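Local coordinates for protein MymaA.19257.a.B3 (Mycobacterium marinum, PDB 6Q10) that is of unknown function but forms the soluble domain of a predicted membrane protein with a LytR_C-type region, probably related to the cell envelope, at residues D125-D128 against A129-S133; E12-S15 against R16-T20; T23-L27 against G28-V32. All coordinates share one frame; numbering follows the deposited sequence.

Interaction 1 (D125-D128 against A129-S133). With EDO (1,2-ethanediol), chain C.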
loop_
_atom_site.group_PDB
_atom_site.type_symbol
_atom_site.label_atom_id
_atom_site.label_comp_id
_atom_site.label_asym_id
_atom_site.label_seq_id
_atom_site.Cartn_x
_atom_site.Cartn_y
_atom_site.Cartn_z
ATOM N N ASP A 125 4.836 -7.256 15.148
ATOM C CA ASP A 125 4.228 -6.563 16.280
ATOM C C ASP A 125 4.145 -5.058 16.030
ATOM O O ASP A 125 3.154 -4.414 16.398
ATOM C CB ASP A 125 4.998 -6.865 17.567
ATOM C CG ASP A 125 4.710 -8.257 18.103
ATOM O OD1 ASP A 125 3.791 -8.928 17.577
ATOM O OD2 ASP A 125 5.393 -8.664 19.063
ATOM N N ASP A 126 5.170 -4.471 15.414
ATOM C CA ASP A 126 5.134 -3.028 15.166
ATOM C C ASP A 126 4.024 -2.663 14.176
ATOM O O ASP A 126 3.252 -1.719 14.404
ATOM C CB ASP A 126 6.487 -2.547 14.632
ATOM C CG ASP A 126 7.597 -2.610 15.674
ATOM O OD1 ASP A 126 7.310 -2.764 16.887
ATOM O OD2 ASP A 126 8.776 -2.534 15.256
ATOM N N ILE A 127 3.965 -3.361 13.034
ATOM C CA ILE A 127 2.928 -3.074 12.055
ATOM C C ILE A 127 1.553 -3.266 12.677
ATOM O O ILE A 127 0.650 -2.443 12.507
ATOM C CB ILE A 127 3.114 -3.971 10.812
ATOM C CG1 ILE A 127 4.390 -3.565 10.046
ATOM C CG2 ILE A 127 1.874 -3.943 9.958
ATOM C CD1 ILE A 127 4.865 -4.609 9.028
ATOM N N ASP A 128 1.373 -4.360 13.424
ATOM C CA ASP A 128 0.076 -4.632 14.029
ATOM C C ASP A 128 -0.314 -3.534 15.002
ATOM O O ASP A 128 -1.488 -3.152 15.068
ATOM C CB ASP A 128 0.094 -5.988 14.718
ATOM C CG ASP A 128 0.168 -7.143 13.728
ATOM O OD1 ASP A 128 0.309 -6.896 12.504
ATOM O OD2 ASP A 128 0.096 -8.307 14.177
ATOM N N ALA A 129 0.657 -3.016 15.763
ATOM C CA ALA A 129 0.381 -1.904 16.665
ATOM C C ALA A 129 -0.097 -0.685 15.898
ATOM O O ALA A 129 -1.089 -0.045 16.275
ATOM C CB ALA A 129 1.622 -1.578 17.494
ATOM N N VAL A 130 0.589 -0.336 14.809
ATOM C CA VAL A 130 0.152 0.825 14.039
ATOM C C VAL A 130 -1.237 0.578 13.444
ATOM O O VAL A 130 -2.113 1.454 13.497
ATOM C CB VAL A 130 1.183 1.170 12.952
ATOM C CG1 VAL A 130 0.693 2.355 12.082
ATOM C CG2 VAL A 130 2.534 1.521 13.576
ATOM N N LEU A 131 -1.457 -0.596 12.841
ATOM C CA LEU A 131 -2.767 -0.863 12.225
ATOM C C LEU A 131 -3.903 -0.753 13.244
ATOM O O LEU A 131 -4.985 -0.273 12.912
ATOM C CB LEU A 131 -2.812 -2.241 11.563
ATOM C CG LEU A 131 -1.892 -2.452 10.368
ATOM C CD1 LEU A 131 -1.933 -3.903 9.938
ATOM C CD2 LEU A 131 -2.328 -1.535 9.214
ATOM N N SER A 132 -3.667 -1.165 14.492
ATOM C CA SER A 132 -4.712 -1.043 15.512
ATOM C C SER A 132 -5.149 0.412 15.724
ATOM O O SER A 132 -6.319 0.662 16.057
ATOM C CB SER A 132 -4.235 -1.679 16.825
ATOM O OG SER A 132 -3.282 -0.873 17.498
ATOM N N SER A 133 -4.242 1.378 15.546
ATOM C CA SER A 133 -4.582 2.796 15.657
ATOM C C SER A 133 -5.340 3.330 14.458
ATOM O O SER A 133 -5.760 4.496 14.482
ATOM C CB SER A 133 -3.326 3.643 15.827
ATOM O OG SER A 133 -2.577 3.185 16.914
HETATM C C1 EDO C . 6.087 -1.919 20.404
HETATM O O1 EDO C . 6.755 -2.889 21.218
HETATM C C2 EDO C . 5.004 -2.584 19.555
HETATM O O2 EDO C . 5.564 -3.678 18.822
#
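Ile-127 keeps CG1 beside its own backbone N (chi1 -69°), which leaves CG2 reaching along the helix, and Leu-131 swings CG away from its carbonyl carbon (chi1 -65°), back toward the preceding turn. The two branched side chains therefore run alongside each other on one flank of the helix, and Ile-127 CG2 meets Leu-131 CD1 at 3.8 Å. Beneath this i to i+4 pair runs the ordinary alpha-helical ladder: Ala-129 N bonds to Asp-125 O, Val-130 N to Asp-126 O, and Leu-131 N to Ile-127 O at 2.8 Å, the straightest of the set with an N-H...O angle of 171°. Ser-132 N bonds likewise to Asp-128 O. Its hydroxyl turns inward as well, donating from OG to Ala-129 O at 2.6 Å, so the exposed serine satisfies its hydroxyl on the carbonyl one turn back. Three aspartates suit the first turn, where carboxylates would probably be favoured by the helix dipole. Asp-126 OD1 accepts from O2 of a 1,2-ethanediol at 2.8 Å, while OD2 forms a salt bridge with Lys-149. The buried residues Ile-127, Val-130 and Leu-131 make an apolar face for packing: Val-94 of helix 85-94 touches Ile-127 and Leu-131, and Leu-146 and Ile-150 of helix 144-153 cover Val-130 and Ile-127.

Interaction 2 (E12-S15 against R16-T20). With EDO (1,2-ethanediol), chain B.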
loop_
_atom_site.group_PDB
_atom_site.type_symbol
_atom_site.label_atom_id
_atom_site.label_comp_id
_atom_site.label_asym_id
_atom_site.label_seq_id
_atom_site.Cartn_x
_atom_site.Cartn_y
_atom_site.Cartn_z
ATOM N N GLU A 12 5.710 10.767 -10.273
ATOM C CA GLU A 12 6.874 11.167 -9.495
ATOM C C GLU A 12 7.175 10.103 -8.448
ATOM O O GLU A 12 6.284 9.703 -7.704
ATOM C CB GLU A 12 6.608 12.530 -8.847
ATOM C CG GLU A 12 7.445 12.843 -7.606
ATOM C CD GLU A 12 6.910 14.043 -6.830
ATOM O OE1 GLU A 12 5.670 14.188 -6.723
ATOM O OE2 GLU A 12 7.731 14.841 -6.329
ATOM N N ARG A 13 8.418 9.622 -8.418
ATOM C CA ARG A 13 8.835 8.709 -7.355
ATOM C C ARG A 13 8.857 9.460 -6.029
ATOM O O ARG A 13 9.468 10.528 -5.917
ATOM C CB ARG A 13 10.220 8.136 -7.691
ATOM C CG ARG A 13 10.794 7.174 -6.636
ATOM C CD ARG A 13 10.107 5.804 -6.637
ATOM N NE ARG A 13 10.831 4.869 -5.771
ATOM C CZ ARG A 13 11.886 4.162 -6.150
ATOM N NH1 ARG A 13 12.364 4.289 -7.384
ATOM N NH2 ARG A 13 12.474 3.333 -5.286
ATOM N N VAL A 14 8.163 8.924 -5.018
ATOM C CA VAL A 14 8.084 9.570 -3.713
ATOM C C VAL A 14 9.082 8.880 -2.791
ATOM O O VAL A 14 9.143 7.647 -2.756
ATOM C CB VAL A 14 6.653 9.515 -3.166
ATOM C CG1 VAL A 14 6.616 10.002 -1.744
ATOM C CG2 VAL A 14 5.739 10.373 -4.056
ATOM N N SER A 15 9.882 9.662 -2.068
ATOM C CA SER A 15 10.941 9.094 -1.241
ATOM C C SER A 15 10.390 8.466 0.034
ATOM O O SER A 15 9.317 8.834 0.531
ATOM C CB SER A 15 11.982 10.163 -0.859
ATOM O OG SER A 15 11.393 11.135 -0.011
ATOM N N ARG A 16 11.122 7.470 0.535
ATOM C CA ARG A 16 10.827 6.924 1.857
ATOM C C ARG A 16 10.774 8.034 2.896
ATOM O O ARG A 16 9.925 8.030 3.800
ATOM C CB ARG A 16 11.891 5.886 2.225
ATOM C CG ARG A 16 11.859 5.450 3.668
ATOM C CD ARG A 16 13.219 4.872 4.109
ATOM N NE ARG A 16 14.132 5.930 4.531
ATOM C CZ ARG A 16 15.342 6.145 4.023
ATOM N NH1 ARG A 16 15.822 5.360 3.067
ATOM N NH2 ARG A 16 16.076 7.148 4.483
ATOM N N THR A 17 11.690 8.996 2.790
ATOM C CA THR A 17 11.754 10.066 3.777
ATOM C C THR A 17 10.465 10.867 3.795
ATOM O O THR A 17 9.884 11.111 4.859
ATOM C CB THR A 17 12.947 10.959 3.472
ATOM O OG1 THR A 17 14.141 10.183 3.573
ATOM C CG2 THR A 17 12.987 12.145 4.414
ATOM N N GLU A 18 9.978 11.247 2.614
ATOM C CA GLU A 18 8.756 12.028 2.551
ATOM C C GLU A 18 7.565 11.221 3.037
ATOM O O GLU A 18 6.759 11.716 3.833
ATOM C CB GLU A 18 8.519 12.527 1.130
ATOM C CG GLU A 18 7.184 13.277 1.008
ATOM C CD GLU A 18 7.005 13.975 -0.323
ATOM O OE1 GLU A 18 7.905 13.859 -1.180
ATOM O OE2 GLU A 18 5.957 14.639 -0.515
ATOM N N MET A 19 7.454 9.955 2.613
ATOM C CA MET A 19 6.248 9.222 2.980
ATOM C C MET A 19 6.217 8.841 4.456
ATOM O O MET A 19 5.133 8.645 5.015
ATOM C CB MET A 19 6.094 7.975 2.114
ATOM C CG MET A 19 4.753 7.212 2.364
ATOM S SD MET A 19 3.211 8.073 1.913
ATOM C CE MET A 19 3.964 8.591 0.403
ATOM N N THR A 20 7.378 8.684 5.099
ATOM C CA THR A 20 7.376 8.343 6.516
ATOM C C THR A 20 6.691 9.407 7.359
ATOM O O THR A 20 6.134 9.088 8.416
ATOM C CB THR A 20 8.811 8.128 6.986
ATOM O OG1 THR A 20 9.337 7.000 6.298
ATOM C CG2 THR A 20 8.864 7.874 8.484
HETATM C C1 EDO B . 10.085 4.851 -2.106
HETATM O O1 EDO B . 9.423 5.017 -3.376
HETATM C C2 EDO B . 10.304 3.379 -1.784
HETATM O O2 EDO B . 11.048 2.750 -2.831
HETATM O O HOH W 1 7.652 15.461 -3.473
HETATM O O HOH W 2 9.980 12.647 -1.812
#
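Ser-15 OG accepts the N-H of Glu-18 at 3.0 Å, and Ser-15 O takes that of Met-19, also at 3.0 Å, so one residue grips two amides of the first helical turn. The hydroxyl can do so because it sits between the backbone N and the carbonyl carbon (chi1 66°), turned over the start of helix 16-20. On the buried side, Val-14 CG1 touches Met-19 CE at 3.7 Å. A beta-branched valine and a methionine whose folded chain brings its CE methyl back to the strand thus join strand to helix. Ser-15 is the N-cap, and its Ser-x-x-Glu sequence is that of a capping box, but only the Ser-15 OG to Glu-18 N half is direct. A water stands in for the other half, accepting from Ser-15 N at 3.0 Å and donating to Glu-18 OE1. A second water donates to both Glu-12 OE2 and Glu-18 OE1, bridging two carboxylates that would otherwise probably repel. On the strand, Arg-13 NE donates to O1 of a 1,2-ethanediol at 2.8 Å, and that O1 donates onward to Val-14 O at 2.7 Å. Farther out, strand 99-102 pairs with Glu-12 and Val-14 through Asn-102 and Leu-100, while Phe-80 of strand 76-80 and Trp-92 of helix 85-94 also touch Met-19.

Interaction 3 (T23-L27 against G28-V32)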
loop_
_atom_site.group_PDB
_atom_site.type_symbol
_atom_site.label_atom_id
_atom_site.label_comp_id
_atom_site.label_asym_id
_atom_site.label_seq_id
_atom_site.Cartn_x
_atom_site.Cartn_y
_atom_site.Cartn_z
ATOM N N THR A 23 0.751 10.774 7.945
ATOM C CA THR A 23 -0.075 9.997 8.862
ATOM C C THR A 23 -0.960 9.047 8.067
ATOM O O THR A 23 -1.715 9.507 7.190
ATOM C CB THR A 23 -0.944 10.906 9.712
ATOM O OG1 THR A 23 -0.094 11.779 10.468
ATOM C CG2 THR A 23 -1.773 10.083 10.657
ATOM N N PRO A 24 -0.890 7.733 8.303
ATOM C CA PRO A 24 -1.712 6.804 7.517
ATOM C C PRO A 24 -3.189 7.020 7.801
ATOM O O PRO A 24 -3.599 7.396 8.909
ATOM C CB PRO A 24 -1.256 5.415 7.968
ATOM C CG PRO A 24 -0.014 5.625 8.794
ATOM C CD PRO A 24 0.057 7.056 9.208
ATOM N N ALA A 25 -3.982 6.759 6.761
ATOM C CA ALA A 25 -5.432 6.814 6.825
ATOM C C ALA A 25 -6.009 5.748 7.746
ATOM O O ALA A 25 -5.451 4.665 7.906
ATOM C CB ALA A 25 -6.018 6.596 5.423
ATOM N N GLN A 26 -7.181 6.036 8.309
ATOM C CA GLN A 26 -8.009 4.965 8.866
ATOM C C GLN A 26 -8.341 3.940 7.783
ATOM O O GLN A 26 -8.747 4.295 6.671
ATOM C CB GLN A 26 -9.303 5.538 9.454
ATOM C CG GLN A 26 -9.071 6.562 10.561
ATOM C CD GLN A 26 -8.374 5.992 11.801
ATOM O OE1 GLN A 26 -7.270 6.410 12.153
ATOM N NE2 GLN A 26 -9.027 5.065 12.478
ATOM N N LEU A 27 -8.185 2.658 8.115
ATOM C CA LEU A 27 -8.305 1.628 7.087
ATOM C C LEU A 27 -9.700 1.616 6.452
ATOM O O LEU A 27 -9.839 1.300 5.264
ATOM C CB LEU A 27 -7.990 0.253 7.689
ATOM C CG LEU A 27 -6.655 0.183 8.435
ATOM C CD1 LEU A 27 -6.435 -1.248 8.907
ATOM C CD2 LEU A 27 -5.514 0.679 7.560
ATOM N N GLY A 28 -10.721 1.942 7.228
ATOM C CA GLY A 28 -12.086 1.977 6.760
ATOM C C GLY A 28 -12.447 3.214 5.985
ATOM O O GLY A 28 -13.627 3.415 5.651
ATOM N N GLU A 29 -11.463 4.042 5.690
ATOM C CA GLU A 29 -11.639 5.273 4.947
ATOM C C GLU A 29 -10.737 5.280 3.726
ATOM O O GLU A 29 -10.283 6.335 3.289
ATOM C CB GLU A 29 -11.367 6.475 5.848
ATOM C CG GLU A 29 -12.482 6.643 6.855
ATOM C CD GLU A 29 -12.246 7.771 7.836
ATOM O OE1 GLU A 29 -11.193 8.445 7.758
ATOM O OE2 GLU A 29 -13.086 7.960 8.720
ATOM N N THR A 30 -10.446 4.093 3.195
ATOM C CA THR A 30 -9.521 3.944 2.084
ATOM C C THR A 30 -10.245 3.439 0.845
ATOM O O THR A 30 -11.321 2.850 0.924
ATOM C CB THR A 30 -8.365 2.975 2.408
ATOM O OG1 THR A 30 -8.884 1.666 2.686
ATOM C CG2 THR A 30 -7.504 3.466 3.593
ATOM N N LYS A 31 -9.625 3.671 -0.313
ATOM C CA LYS A 31 -10.140 3.223 -1.609
ATOM C C LYS A 31 -8.959 2.592 -2.351
ATOM O O LYS A 31 -8.292 3.257 -3.150
ATOM C CB LYS A 31 -10.740 4.376 -2.372
ATOM N N VAL A 32 -8.711 1.307 -2.116
ATOM C CA VAL A 32 -7.551 0.599 -2.664
ATOM C C VAL A 32 -7.960 -0.355 -3.779
ATOM O O VAL A 32 -8.962 -1.072 -3.671
ATOM C CB VAL A 32 -6.819 -0.178 -1.543
ATOM C CG1 VAL A 32 -5.668 -1.005 -2.082
ATOM C CG2 VAL A 32 -6.280 0.789 -0.510
HETATM O O HOH W 3 -8.603 8.554 7.422
#
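Thr-30 and Leu-27 form the tight side of this turn, Thr-30 OG1 donating to Leu-27 O at 2.8 Å. The hydroxyl reaches that oxygen because a chi1 of 61° tucks it back over its own main chain, and the same rotation carries CG2 to within 3.4 Å of Gln-26 O and 3.9 Å of Ala-25 CB. Threonine suits the place by offering both a donor for a backbone carbonyl and a methyl for the small alanine. Residues 26 to 29 form a type I beta turn, with Leu-27 and Gly-28 at its corners, closed by Glu-29 N on Gln-26 O at 2.9 Å; the donor stands well above the carbonyl plane. Gln-26 and Glu-29 make the looser, more exposed side. Their side chains run alongside each other, with the flat amide and carboxylate groups turned 71° against each other, and Gln-26 CB comes no nearer to Glu-29 OE1 than 3.9 Å. Here a water does the joining: it accepts from Gln-26 N at 3.0 Å and donates to Glu-29 OE1 at 2.6 Å. Inward, Phe-56 touches both Leu-27 and Thr-30, and Thr-87 of helix 85-94 packs on Ala-25, Thr-30 and Val-32, where the loop enters strand 32-36.

In the fold
From the N terminus the chain meets interaction 2 first, where edge strand 12-14 turns directly into helix 16-20. Interaction 3 follows in the connection to strand 32-36, turning that loop sharply before it enters the mixed sheet. Interaction 1 comes much later, within helix 125-132, after the last strand. The three lie in series, neither nested nor crossing, and each is local. In space, interactions 1 and 3 touch, Leu-131 CD2 packing on Leu-27 CD1 at 4.1 Å, whereas interactions 1 and 2 stay about 9 Å apart at their nearest atoms. All three contact helix 85-94, which thus lies against helix 16-20, the loop and helix 125-132.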